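Local coordinates for protein CAS6A (Thermus thermophilus, PDB 4C97) that probably cleaves CRISPR RNA precursors as a Cas6-family endoribonuclease in antiviral defence, at residues 220-224 / 225-229. The protein carries 1 engineered substitution. Sequence-based numbering, arbitrary orientation.
Sequences RFAFY and SGVGA
Ser225 lies across one face of the Phe221 ring, one helical turn further along the chain. Its CB makes a CH-pi contact with that ring, 3.8 Å from the centroid and 28° off the ring normal. The closest pair of atoms is Ser225 CB and Phe221 CE2, 3.4 Å apart. With CG anti to the backbone N (chi1 -175°), the phenyl group reaches forward along the helix to this position. Ser225 OG sits between its own backbone N and carbonyl carbon (chi1 61°), close to the CD2 side of the same ring. There it has two acceptors within reach, Phe221 O at 3.3 Å from OG and Gly226 O at 2.9 Å from OG, and its single proton can serve either.

Phe221 O already takes the amides of Tyr224 and Ser225; the latter bond, Ser225 N to Phe221 O, is 2.9 Å long. The next, Gly226 N to Ala222 O, measures 2.8 Å, and these two are the last main-chain i to i+4 bonds of the helix between the two segments. Gly226, the donor of the second, is itself the first residue to leave helical geometry, with a positive phi. Val227 CG2 then comes back to Ala222 CB at 4.5 Å, a loose apolar touch.

Helix 144-158 packs on this turn through Leu151 and Leu155, while Leu7 of strand 6-15 meets Phe221 and Tyr224. Ser64 OG bonds Tyr224 O, and Val227 pairs through its backbone with Gly236. The arrangement is a buried helix C-terminus ended by a glycine with positive phi, where helix 209-225 passes into the glycine-containing loop before strand 238-241 of the Cas6 fold.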
ATOM      1  N   ARG A 220       2.304  -8.835   4.754  1.00 10.68           N
ATOM      2  CA  ARG A 220       1.059  -8.347   5.354  0.50  9.31           C
ATOM      3  C   ARG A 220       0.984  -6.817   5.386  1.00  8.97           C
ATOM      4  O   ARG A 220      -0.087  -6.233   5.184  1.00 11.29           O
ATOM      5  CB  ARG A 220       0.853  -8.922   6.755  0.50 11.12           C
ATOM      6  CG  ARG A 220       0.532 -10.414   6.773  0.50 12.09           C
ATOM      7  CD  ARG A 220       0.096 -10.932   8.139  0.50 17.26           C
ATOM      8  NE  ARG A 220      -0.894 -11.991   7.991  0.50 26.85           N
ATOM      9  CZ  ARG A 220      -0.616 -13.252   7.665  0.50 31.50           C
ATOM     10  NH1 ARG A 220       0.634 -13.643   7.453  0.50 21.95           N
ATOM     11  NH2 ARG A 220      -1.606 -14.128   7.546  0.50 46.20           N
ATOM     12  N   PHE A 221       2.112  -6.160   5.658  1.00  9.11           N
ATOM     13  CA  PHE A 221       2.150  -4.702   5.725  1.00  8.77           C
ATOM     14  C   PHE A 221       1.886  -4.054   4.376  1.00  8.59           C
ATOM     15  O   PHE A 221       1.274  -2.967   4.298  1.00 10.04           O
ATOM     16  CB  PHE A 221       3.511  -4.292   6.261  1.00  8.95           C
ATOM     17  CG  PHE A 221       3.680  -2.838   6.493  1.00  7.98           C
ATOM     18  CD1 PHE A 221       2.879  -2.154   7.393  1.00  8.70           C
ATOM     19  CD2 PHE A 221       4.687  -2.131   5.839  1.00 10.36           C
ATOM     20  CE1 PHE A 221       3.070  -0.811   7.633  1.00 10.20           C
ATOM     21  CE2 PHE A 221       4.858  -0.787   6.077  1.00 10.79           C
ATOM     22  CZ  PHE A 221       4.057  -0.134   6.985  1.00  8.93           C
ATOM     23  N   ALA A 222       2.369  -4.710   3.306  1.00  8.80           N
ATOM     24  CA  ALA A 222       2.148  -4.183   1.953  1.00  9.83           C
ATOM     25  C   ALA A 222       0.693  -3.756   1.633  1.00  7.12           C
ATOM     26  O   ALA A 222       0.460  -2.730   0.968  1.00  8.37           O
ATOM     27  CB  ALA A 222       2.664  -5.174   0.924  1.00 11.03           C
ATOM     28  N   PHE A 223      -0.271  -4.518   2.128  1.00  7.17           N
ATOM     29  CA  PHE A 223      -1.689  -4.228   1.940  1.00  9.20           C
ATOM     30  C   PHE A 223      -2.008  -2.799   2.382  1.00  9.51           C
ATOM     31  O   PHE A 223      -2.839  -2.113   1.782  1.00 10.64           O
ATOM     32  CB  PHE A 223      -2.511  -5.210   2.783  1.00  9.12           C
ATOM     33  CG  PHE A 223      -3.997  -5.012   2.697  1.00 10.50           C
ATOM     34  CD1 PHE A 223      -4.724  -5.515   1.634  1.00 12.72           C
ATOM     35  CD2 PHE A 223      -4.687  -4.353   3.710  1.00 11.45           C
ATOM     36  CE1 PHE A 223      -6.078  -5.355   1.563  1.00 12.59           C
ATOM     37  CE2 PHE A 223      -6.043  -4.190   3.641  1.00 11.31           C
ATOM     38  CZ  PHE A 223      -6.757  -4.701   2.581  1.00 13.46           C
ATOM     39  N   TYR A 224      -1.377  -2.383   3.475  1.00 10.17           N
ATOM     40  CA  TYR A 224      -1.612  -1.064   4.064  1.00 10.89           C
ATOM     41  C   TYR A 224      -0.688  -0.008   3.473  1.00 13.26           C
ATOM     42  O   TYR A 224      -1.139   1.090   3.136  1.00 14.26           O
ATOM     43  CB  TYR A 224      -1.453  -1.121   5.587  1.00 10.00           C
ATOM     44  CG  TYR A 224      -2.458  -2.055   6.203  1.00 11.18           C
ATOM     45  CD1 TYR A 224      -3.770  -1.645   6.415  1.00 11.03           C
ATOM     46  CD2 TYR A 224      -2.115  -3.351   6.544  1.00 12.67           C
ATOM     47  CE1 TYR A 224      -4.705  -2.488   6.940  1.00 13.13           C
ATOM     48  CE2 TYR A 224      -3.053  -4.210   7.093  1.00 11.70           C
ATOM     49  CZ  TYR A 224      -4.344  -3.771   7.289  1.00 13.88           C
ATOM     50  OH  TYR A 224      -5.289  -4.613   7.809  1.00 17.05           O
ATOM     51  N   SER A 225       0.604  -0.321   3.366  1.00 10.27           N
ATOM     52  CA  SER A 225       1.576   0.708   2.988  1.00  8.11           C
ATOM     53  C   SER A 225       1.679   0.944   1.479  1.00  9.03           C
ATOM     54  O   SER A 225       1.976   2.057   1.013  1.00 11.92           O
ATOM     55  CB  SER A 225       2.966   0.345   3.498  1.00 14.80           C
ATOM     56  OG  SER A 225       3.387  -0.866   2.922  1.00 15.08           O
ATOM     57  N   GLY A 226       1.463  -0.111   0.717  1.00 10.41           N
ATOM     58  CA  GLY A 226       1.833  -0.100  -0.681  1.00 11.95           C
ATOM     59  C   GLY A 226       3.335  -0.206  -0.819  1.00 11.88           C
ATOM     60  O   GLY A 226       4.079  -0.312   0.165  1.00 11.33           O
ATOM     61  N   VAL A 227       3.791  -0.180  -2.062  1.00  9.27           N
ATOM     62  CA  VAL A 227       5.193  -0.451  -2.352  1.00  9.04           C
ATOM     63  C   VAL A 227       5.784   0.653  -3.227  1.00  9.02           C
ATOM     64  O   VAL A 227       5.168   1.077  -4.196  1.00 10.69           O
ATOM     65  CB  VAL A 227       5.348  -1.775  -3.096  1.00 10.33           C
ATOM     66  CG1 VAL A 227       6.797  -1.974  -3.518  1.00  9.56           C
ATOM     67  CG2 VAL A 227       4.894  -2.969  -2.239  1.00  8.37           C
ATOM     68  N   GLY A 228       6.983   1.097  -2.879  1.00  9.05           N
ATOM     69  CA  GLY A 228       7.720   2.038  -3.706  1.00  9.52           C
ATOM     70  C   GLY A 228       7.276   3.478  -3.600  1.00 12.87           C
ATOM     71  O   GLY A 228       6.779   3.923  -2.558  1.00 10.56           O
ATOM     72  N   ALA A 229       7.460   4.203  -4.687  1.00 11.40           N
ATOM     73  CA  ALA A 229       7.306   5.652  -4.701  1.00 10.13           C
ATOM     74  C   ALA A 229       5.887   6.098  -5.004  1.00 10.69           C
ATOM     75  O   ALA A 229       5.137   5.415  -5.697  1.00  9.98           O
ATOM     76  CB  ALA A 229       8.254   6.238  -5.722  1.00 10.09           C
TER